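Local atomic coordinates of ecto-NAD+ glycohydrolase (CD38 molecule) (PDB entry 3GC6), a protein that is a bovine ectoenzyme of the CD38 type and belongs to the ADP-ribosyl cyclase family. Residues I23-R27 / L114-L118; I72-P77 / V152-F157; C28-T32 / C44-R48. The protein carries 1 engineered substitution. One frame throughout, in Å; residues are numbered along the deposited sequence. Where two conformers were deposited one is given.

Contact 1 of 3, residues I23-R27 / L114-L118; sequences IIQER and LADGL
Arg27 sets out from helix 20-35 with CG anti to its carbonyl carbon (chi1 -72°), and from CG to NE the chain stays extended, which delivers the guanidinium to the point where helix 110-115 ends. There a single nitrogen serves two backbone carbonyls. Arg27 NH1 donates to Asp116 O over 2.8 Å in an almost straight bond (166° at the hydrogen), with the oxygen lying in the guanidinium plane. Its second bond, to Leu114 O at 3.0 Å, is more bent (146°), and NH1 stands above that carbonyl's plane. The other terminal nitrogen, Arg27 NH2, gives a proton to a water 2.8 Å away, and this water donates in turn to Asp116 O, 3.2 Å from it.

Leu118 comes alongside, running counter to the arginine chain: its CD2 covers one guanidinium face, 3.8 Å from Arg27 NH1, while Leu118 CD1 meets Ile23 CG2 at 3.8 Å. Deeper in, in the conformer given, Ile24 crosses Leu114 at about a right angle, Ile24 CG2 against Leu114 CD2, and Ile24 CD1 touches Leu114 O. Phe51 and Arg48 of helix 44-55 lie against the same isoleucine.

The receiving chain is a type II beta turn from Ala115 to Leu118, with Gly117 at positive phi, and it presents Asp116 O to the arginine. The positive group thus ties the last helical turn to the turn beyond it, and its charge would be expected to suit the negative end of the helix dipole.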
loop_
_atom_site.group_PDB
_atom_site.type_symbol
_atom_site.label_atom_id
_atom_site.label_comp_id
_atom_site.label_asym_id
_atom_site.label_seq_id
_atom_site.Cartn_x
_atom_site.Cartn_y
_atom_site.Cartn_z
ATOM N N ILE A 23 -14.075 -3.495 8.910
ATOM C CA ILE A 23 -13.746 -4.610 8.047
ATOM C C ILE A 23 -13.172 -4.099 6.725
ATOM O O ILE A 23 -12.161 -4.620 6.240
ATOM C CB ILE A 23 -14.981 -5.496 7.789
ATOM C CG1 ILE A 23 -15.416 -6.149 9.103
ATOM C CG2 ILE A 23 -14.690 -6.557 6.729
ATOM C CD1 ILE A 23 -16.819 -6.743 9.061
ATOM N N ILE A 24 -13.832 -3.102 6.130
ATOM C CA ILE A 24 -13.337 -2.523 4.880
ATOM C C ILE A 24 -11.894 -2.058 5.033
ATOM O O ILE A 24 -11.022 -2.413 4.236
ATOM C CB ILE A 24 -14.196 -1.331 4.440
ATOM C CG1 ILE A 24 -15.590 -1.831 4.076
ATOM C CG2 ILE A 24 -13.539 -0.614 3.275
ATOM C CD1 ILE A 24 -15.597 -2.835 2.944
ATOM N N GLN A 25 -11.669 -1.282 6.090
ATOM C CA GLN A 25 -10.359 -0.677 6.398
ATOM C C GLN A 25 -9.319 -1.767 6.508
ATOM O O GLN A 25 -8.266 -1.713 5.855
ATOM C CB GLN A 25 -10.419 0.086 7.736
ATOM C CG GLN A 25 -9.021 0.590 8.232
ATOM C CD GLN A 25 -8.363 -0.290 9.309
ATOM O OE1 GLN A 25 -7.246 -0.804 9.129
ATOM N NE2 GLN A 25 -9.052 -0.453 10.439
ATOM N N GLU A 26 -9.600 -2.771 7.331
ATOM C CA GLU A 26 -8.623 -3.814 7.562
ATOM C C GLU A 26 -8.338 -4.569 6.250
ATOM O O GLU A 26 -7.182 -4.884 5.932
ATOM C CB GLU A 26 -9.063 -4.798 8.646
ATOM C CG GLU A 26 -9.094 -4.225 10.070
ATOM C CD GLU A 26 -9.522 -5.264 11.090
ATOM O OE1 GLU A 26 -9.997 -6.352 10.695
ATOM O OE2 GLU A 26 -9.403 -4.979 12.302
ATOM N N ARG A 27 -9.390 -4.900 5.508
ATOM C CA ARG A 27 -9.203 -5.649 4.261
ATOM C C ARG A 27 -8.399 -4.840 3.242
ATOM O O ARG A 27 -7.580 -5.394 2.501
ATOM C CB ARG A 27 -10.560 -6.074 3.686
ATOM C CG ARG A 27 -11.203 -7.184 4.484
ATOM C CD ARG A 27 -12.527 -7.591 3.858
ATOM N NE ARG A 27 -13.108 -8.751 4.532
ATOM C CZ ARG A 27 -14.187 -9.408 4.098
ATOM N NH1 ARG A 27 -14.837 -9.000 3.018
ATOM N NH2 ARG A 27 -14.606 -10.491 4.775
ATOM N N LEU A 114 -12.598 -6.380 -0.732
ATOM C CA LEU A 114 -13.208 -5.652 0.391
ATOM C C LEU A 114 -14.637 -6.143 0.667
ATOM O O LEU A 114 -15.021 -6.303 1.818
ATOM C CB LEU A 114 -13.283 -4.155 0.099
ATOM C CG LEU A 114 -12.149 -3.261 0.551
ATOM C CD1 LEU A 114 -10.783 -3.893 0.429
ATOM C CD2 LEU A 114 -12.262 -1.802 -0.048
ATOM N N ALA A 115 -15.428 -6.330 -0.401
ATOM C CA ALA A 115 -16.876 -6.512 -0.263
ATOM C C ALA A 115 -17.316 -7.963 -0.120
ATOM O O ALA A 115 -18.413 -8.229 0.310
ATOM C CB ALA A 115 -17.559 -5.871 -1.482
ATOM N N ASP A 116 -16.439 -8.917 -0.446
ATOM C CA ASP A 116 -16.848 -10.318 -0.518
ATOM C C ASP A 116 -17.458 -10.768 0.805
ATOM O O ASP A 116 -16.827 -10.606 1.865
ATOM C CB ASP A 116 -15.610 -11.179 -0.803
ATOM C CG ASP A 116 -15.962 -12.607 -1.241
ATOM O OD1 ASP A 116 -17.114 -12.891 -1.578
ATOM O OD2 ASP A 116 -15.028 -13.431 -1.256
ATOM N N GLY A 117 -18.666 -11.331 0.728
ATOM C CA GLY A 117 -19.323 -11.858 1.924
ATOM C C GLY A 117 -19.993 -10.838 2.821
ATOM O O GLY A 117 -20.658 -11.231 3.799
ATOM N N LEU A 118 -19.844 -9.549 2.516
ATOM C CA LEU A 118 -20.447 -8.516 3.359
ATOM C C LEU A 118 -21.841 -8.098 2.866
ATOM O O LEU A 118 -22.236 -8.365 1.709
ATOM C CB LEU A 118 -19.570 -7.270 3.446
ATOM C CG LEU A 118 -18.101 -7.526 3.779
ATOM C CD1 LEU A 118 -17.341 -6.198 3.975
ATOM C CD2 LEU A 118 -18.002 -8.388 5.049
HETATM O O HOH W 1 -16.482 -12.492 4.432
#

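Contact 2 of 3, residues I72-P77 / V152-F157; sequences INLAPP and VLSERF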
loop_
_atom_site.group_PDB
_atom_site.type_symbol
_atom_site.label_atom_id
_atom_site.label_comp_id
_atom_site.label_asym_id
_atom_site.label_seq_id
_atom_site.Cartn_x
_atom_site.Cartn_y
_atom_site.Cartn_z
ATOM N N ILE A 72 -15.109 3.140 -7.895
ATOM C CA ILE A 72 -14.439 2.316 -8.912
ATOM C C ILE A 72 -13.213 3.045 -9.479
ATOM O O ILE A 72 -12.164 2.428 -9.726
ATOM C CB ILE A 72 -15.434 1.901 -10.020
ATOM C CG1 ILE A 72 -16.228 0.678 -9.546
ATOM C CG2 ILE A 72 -14.703 1.636 -11.368
ATOM C CD1 ILE A 72 -17.606 0.503 -10.129
ATOM N N ASN A 73 -13.328 4.362 -9.638
ATOM C CA ASN A 73 -12.191 5.162 -10.121
ATOM C C ASN A 73 -10.975 5.070 -9.219
ATOM O O ASN A 73 -9.845 5.168 -9.688
ATOM C CB ASN A 73 -12.558 6.637 -10.289
ATOM C CG ASN A 73 -13.427 6.885 -11.497
ATOM O OD1 ASN A 73 -13.617 6.007 -12.348
ATOM N ND2 ASN A 73 -13.971 8.103 -11.575
ATOM N N LEU A 74 -11.202 4.888 -7.920
ATOM C CA LEU A 74 -10.095 4.795 -6.977
ATOM C C LEU A 74 -9.394 3.427 -7.032
ATOM O O LEU A 74 -8.237 3.308 -6.629
ATOM C CB LEU A 74 -10.566 5.052 -5.550
ATOM C CG LEU A 74 -10.972 6.498 -5.247
ATOM C CD1 LEU A 74 -11.647 6.586 -3.907
ATOM C CD2 LEU A 74 -9.757 7.411 -5.302
ATOM N N ALA A 75 -10.096 2.404 -7.530
ATOM C CA ALA A 75 -9.542 1.050 -7.550
ATOM C C ALA A 75 -10.310 0.183 -8.574
ATOM O O ALA A 75 -11.133 -0.652 -8.204
ATOM C CB ALA A 75 -9.586 0.425 -6.152
ATOM N N PRO A 76 -10.063 0.402 -9.876
ATOM C CA PRO A 76 -10.839 -0.341 -10.874
ATOM C C PRO A 76 -10.545 -1.822 -10.805
ATOM O O PRO A 76 -9.409 -2.195 -10.509
ATOM C CB PRO A 76 -10.332 0.198 -12.218
ATOM C CG PRO A 76 -9.661 1.483 -11.893
ATOM C CD PRO A 76 -9.153 1.400 -10.481
ATOM N N PRO A 77 -11.552 -2.667 -11.074
ATOM C CA PRO A 77 -11.353 -4.133 -10.972
ATOM C C PRO A 77 -10.721 -4.713 -12.245
ATOM O O PRO A 77 -11.306 -5.569 -12.926
ATOM C CB PRO A 77 -12.775 -4.649 -10.800
ATOM C CG PRO A 77 -13.594 -3.663 -11.602
ATOM C CD PRO A 77 -12.970 -2.323 -11.333
ATOM N N VAL A 152 -22.207 -3.426 -11.140
ATOM C CA VAL A 152 -21.322 -2.505 -11.825
ATOM C C VAL A 152 -19.870 -2.994 -11.746
ATOM O O VAL A 152 -19.101 -2.840 -12.704
ATOM C CB VAL A 152 -21.479 -1.043 -11.331
ATOM C CG1 VAL A 152 -21.157 -0.933 -9.890
ATOM C CG2 VAL A 152 -20.612 -0.099 -12.203
ATOM N N LEU A 153 -19.493 -3.584 -10.618
ATOM C CA LEU A 153 -18.138 -4.143 -10.550
ATOM C C LEU A 153 -17.971 -5.215 -11.616
ATOM O O LEU A 153 -16.920 -5.297 -12.270
ATOM C CB LEU A 153 -17.806 -4.726 -9.171
ATOM C CG LEU A 153 -16.308 -4.767 -8.834
ATOM C CD1 LEU A 153 -15.721 -3.344 -8.653
ATOM C CD2 LEU A 153 -16.085 -5.640 -7.607
ATOM N N SER A 154 -18.992 -6.045 -11.757
ATOM C CA SER A 154 -18.962 -7.140 -12.772
ATOM C C SER A 154 -18.811 -6.595 -14.183
ATOM O O SER A 154 -18.056 -7.135 -15.009
ATOM C CB SER A 154 -20.262 -7.953 -12.714
ATOM O OG SER A 154 -20.287 -8.772 -11.572
ATOM N N GLU A 155 -19.570 -5.550 -14.495
ATOM C CA GLU A 155 -19.476 -4.907 -15.834
ATOM C C GLU A 155 -18.090 -4.407 -16.113
ATOM O O GLU A 155 -17.537 -4.641 -17.195
ATOM C CB GLU A 155 -20.456 -3.730 -15.941
ATOM C CG GLU A 155 -21.901 -4.166 -15.915
ATOM C CD GLU A 155 -22.875 -3.014 -16.146
ATOM O OE1 GLU A 155 -22.490 -1.849 -15.945
ATOM O OE2 GLU A 155 -24.045 -3.286 -16.499
ATOM N N ARG A 156 -17.497 -3.707 -15.143
ATOM C CA ARG A 156 -16.197 -3.096 -15.383
ATOM C C ARG A 156 -15.132 -4.195 -15.510
ATOM O O ARG A 156 -14.253 -4.128 -16.368
ATOM C CB ARG A 156 -15.865 -2.088 -14.300
ATOM C CG ARG A 156 -16.830 -0.887 -14.286
ATOM C CD ARG A 156 -16.582 0.019 -15.500
ATOM N NE ARG A 156 -15.254 0.626 -15.431
ATOM C CZ ARG A 156 -15.008 1.821 -14.884
ATOM N NH1 ARG A 156 -16.008 2.523 -14.366
ATOM N NH2 ARG A 156 -13.769 2.302 -14.846
ATOM N N PHE A 157 -15.270 -5.256 -14.700
ATOM C CA PHE A 157 -14.358 -6.419 -14.721
ATOM C C PHE A 157 -14.434 -7.082 -16.113
ATOM O O PHE A 157 -13.398 -7.377 -16.720
ATOM C CB PHE A 157 -14.859 -7.357 -13.616
ATOM C CG PHE A 157 -14.079 -8.650 -13.434
ATOM C CD1 PHE A 157 -12.810 -8.651 -12.843
ATOM C CD2 PHE A 157 -14.699 -9.878 -13.682
ATOM C CE1 PHE A 157 -12.134 -9.874 -12.593
ATOM C CE2 PHE A 157 -14.029 -11.094 -13.440
ATOM C CZ PHE A 157 -12.752 -11.087 -12.907
#
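Ile72 of helix 69-74 and Pro77 of the loop that follows pack against one side of helix 145-159. In the ADP-ribosyl cyclase fold of this protein a largely helical region stands beside a four-stranded parallel sheet, and helix 145-159 leads, through a short connection, to strand 164-170 of that sheet.

Apolar contacts come first. In the conformer given, Ile72 and Val152 reach toward each other tip to tip, with Ile72 CD1 3.7 Å from Val152 CG2. The Pro77 ring lies aslant against Leu153, Pro77 CG against Leu153 CD1 at 3.6 Å. Leu153 CG is anti to its backbone N (chi1 -155°), and the CD1 branch reaches both the proline and, more loosely, Ile72 CG1 at 4.2 Å. Leu111 of helix 110-115 also touches Ile72 and Leu153, drawing a third helix into this core.

The second kind is a hydrocarbon against a charged plane. Arg156 bends at chi2 (-72°) and chi3 (-65°), folding its guanidinium back over Ile72. The Ile72 methyl CG2 sits over one face of the Arg156 guanidinium, off toward the rim and 3.4 Å from Arg156 NH1. Nearer its root, Arg156 CB meets Pro77 CG at 3.9 Å, the two side chains crossing at about a right angle. Arg156 also touches a crystal neighbour, which may influence its pose.

No hydrogen bond joins the two segments. The remaining contact is polar on one side alone: Pro77 O is buried with no hydrogen-bond partner in the model, and it faces the edge of the Phe157 ring, lying near the ring plane with CD1 3.4 Å away.

Contact 3 of 3, residues C28-T32 / C44-R48; sequences CDTYT and CQAIR. With SO4 (sulfate ion), chain E; SO4 (sulfate ion), chain I.
Cys28 and Cys44 point at each other from two neighbouring helices and are joined through their SG atoms at 2.1 Å. The two ends are turned differently: Cys28 SG is anti to its backbone N (chi1 -165°), whereas Cys44 SG is anti to its carbonyl carbon. The bridge twists through a chi3 of -80°, a left-handed disulfide. Ile47, one turn beyond Cys44, brings its CD1 up to Cys28 SG at 4.2 Å.

On one flank Asp29 leans over the bridge, its OD1 3.8 Å from Cys44 CB; the carboxylate's other oxygen, OD2, accepts a hydrogen bond from Asn43 ND2 of the second subunit. Thr32 offers its methyl instead, CG2 lying 3.9 Å from Cys44 SG. That rotation places Thr32 OG1 between its own N and carbonyl carbon, where it donates to Cys28 O at 2.9 Å. The same oxygen takes Thr32 N at 3.0 Å, the two donors arriving from opposite faces of the carbonyl plane.

This is an interhelical disulfide in the helical part of the ADP-ribosyl cyclase fold. It links helix 20-35 to the first turn of helix 44-55, and so closes a loop on the chain between the two consecutive helices; the short segments 28-32 and 44-48 run at 131° to each other.

Away from the bridge both helices meet sulfate ions, probably from the crystallisation liquor. Thr30 OG1 is 2.7 Å from O3 of one sulfate, though its proton may instead go to Glu26 O; Thr34 of the same chain and Ser41 of the second subunit bond to this ion. Gln45, extended beyond CG, donates from NE2 to O1 of the other sulfate at 2.9 Å, and Gln45 and Arg48 of the second subunit bind that ion too.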
loop_
_atom_site.group_PDB
_atom_site.type_symbol
_atom_site.label_atom_id
_atom_site.label_comp_id
_atom_site.label_asym_id
_atom_site.label_seq_id
_atom_site.Cartn_x
_atom_site.Cartn_y
_atom_site.Cartn_z
ATOM N N CYS A 28 -8.627 -3.540 3.188
ATOM C CA CYS A 28 -7.909 -2.719 2.222
ATOM C C CYS A 28 -6.406 -2.699 2.537
ATOM O O CYS A 28 -5.569 -2.862 1.641
ATOM C CB CYS A 28 -8.470 -1.309 2.211
ATOM S SG CYS A 28 -7.950 -0.359 0.791
ATOM N N ASP A 29 -6.069 -2.540 3.810
ATOM C CA ASP A 29 -4.639 -2.586 4.188
ATOM C C ASP A 29 -4.039 -3.950 3.886
ATOM O O ASP A 29 -2.926 -4.063 3.351
ATOM C CB ASP A 29 -4.475 -2.261 5.674
ATOM C CG ASP A 29 -4.731 -0.780 5.991
ATOM O OD1 ASP A 29 -4.656 0.066 5.079
ATOM O OD2 ASP A 29 -5.001 -0.457 7.181
ATOM N N THR A 30 -4.750 -5.016 4.259
ATOM C CA THR A 30 -4.270 -6.356 3.974
ATOM C C THR A 30 -4.045 -6.562 2.476
ATOM O O THR A 30 -3.005 -7.064 2.022
ATOM C CB THR A 30 -5.267 -7.386 4.541
ATOM O OG1 THR A 30 -5.236 -7.264 5.970
ATOM C CG2 THR A 30 -4.888 -8.814 4.098
ATOM N N TYR A 31 -5.028 -6.170 1.688
ATOM C CA TYR A 31 -4.925 -6.386 0.263
ATOM C C TYR A 31 -3.751 -5.628 -0.377
ATOM O O TYR A 31 -2.932 -6.222 -1.100
ATOM C CB TYR A 31 -6.236 -5.985 -0.413
ATOM C CG TYR A 31 -6.270 -6.322 -1.901
ATOM C CD1 TYR A 31 -6.806 -7.534 -2.339
ATOM C CD2 TYR A 31 -5.741 -5.436 -2.850
ATOM C CE1 TYR A 31 -6.832 -7.891 -3.703
ATOM C CE2 TYR A 31 -5.761 -5.770 -4.228
ATOM C CZ TYR A 31 -6.321 -7.003 -4.641
ATOM O OH TYR A 31 -6.395 -7.328 -5.990
ATOM N N THR A 32 -3.673 -4.330 -0.094
ATOM C CA THR A 32 -2.724 -3.471 -0.788
ATOM C C THR A 32 -1.298 -3.714 -0.339
ATOM O O THR A 32 -0.365 -3.384 -1.086
ATOM C CB THR A 32 -3.036 -2.000 -0.591
ATOM O OG1 THR A 32 -3.063 -1.721 0.818
ATOM C CG2 THR A 32 -4.406 -1.647 -1.202
ATOM N N CYS A 44 -6.212 3.808 1.016
ATOM C CA CYS A 44 -7.305 3.042 1.631
ATOM C C CYS A 44 -8.305 3.875 2.431
ATOM O O CYS A 44 -9.472 3.509 2.542
ATOM C CB CYS A 44 -6.792 1.893 2.487
ATOM S SG CYS A 44 -6.191 0.498 1.500
ATOM N N GLN A 45 -7.839 4.970 3.039
ATOM C CA GLN A 45 -8.750 5.876 3.723
ATOM C C GLN A 45 -9.740 6.437 2.714
ATOM O O GLN A 45 -10.951 6.470 2.969
ATOM C CB GLN A 45 -7.998 7.031 4.415
ATOM C CG GLN A 45 -8.962 8.027 5.094
ATOM C CD GLN A 45 -8.265 9.173 5.795
ATOM O OE1 GLN A 45 -7.037 9.240 5.832
ATOM N NE2 GLN A 45 -9.059 10.090 6.374
ATOM N N ALA A 46 -9.230 6.898 1.575
ATOM C CA ALA A 46 -10.095 7.462 0.542
ATOM C C ALA A 46 -11.064 6.417 -0.019
ATOM O O ALA A 46 -12.225 6.720 -0.303
ATOM C CB ALA A 46 -9.303 8.119 -0.590
ATOM N N ILE A 47 -10.566 5.196 -0.236
ATOM C CA ILE A 47 -11.431 4.102 -0.723
ATOM C C ILE A 47 -12.582 3.807 0.254
ATOM O O ILE A 47 -13.762 3.689 -0.154
ATOM C CB ILE A 47 -10.582 2.845 -1.045
ATOM C CG1 ILE A 47 -9.809 3.098 -2.341
ATOM C CG2 ILE A 47 -11.473 1.635 -1.223
ATOM C CD1 ILE A 47 -8.603 2.132 -2.538
ATOM N N ARG A 48 -12.266 3.692 1.542
ATOM C CA ARG A 48 -13.309 3.467 2.538
ATOM C C ARG A 48 -14.303 4.630 2.524
ATOM O O ARG A 48 -15.522 4.429 2.536
ATOM C CB ARG A 48 -12.716 3.312 3.943
ATOM C CG ARG A 48 -13.743 3.020 5.021
ATOM C CD ARG A 48 -13.058 2.824 6.377
ATOM N NE ARG A 48 -12.329 4.033 6.783
ATOM C CZ ARG A 48 -11.007 4.106 6.957
ATOM N NH1 ARG A 48 -10.449 5.254 7.320
ATOM N NH2 ARG A 48 -10.240 3.042 6.778
HETATM S S SO4 E . -2.511 -7.974 7.576
HETATM O O1 SO4 E . -2.295 -8.073 6.134
HETATM O O2 SO4 E . -1.216 -7.832 8.254
HETATM O O3 SO4 E . -3.359 -6.817 7.856
HETATM O O4 SO4 E . -3.177 -9.188 8.052
HETATM S S SO4 I . -8.565 12.061 9.731
HETATM O O1 SO4 I . -8.567 12.265 8.282
HETATM O O2 SO4 I . -8.166 13.302 10.396
HETATM O O3 SO4 I . -9.887 11.667 10.213
HETATM O O4 SO4 I . -7.604 11.007 10.046
#

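Contacts 1 and 3 share helix 20-35 and have centres about 9 Å apart; contact 3 is nested within the chain loop that contact 1 closes. They touch directly where Leu114 CD1 comes within 3.5 Å of Cys28 N and Leu114 CD2 within 3.7 Å of Ile47 CG2. Contact 2 lies about 15 Å, centre to centre, from contact 3, yet Leu74 CB meets Ile47 CG1 at 3.8 Å, so Ile47 links the two other contacts. Contacts 1 and 2 stay about 6 Å apart at their nearest atoms. The second subunit packs against contact 3 and reaches contact 1 only at Gln25, while no other chain touches contact 2; a bound NAG lies about 14 Å from the Asp116 side chain.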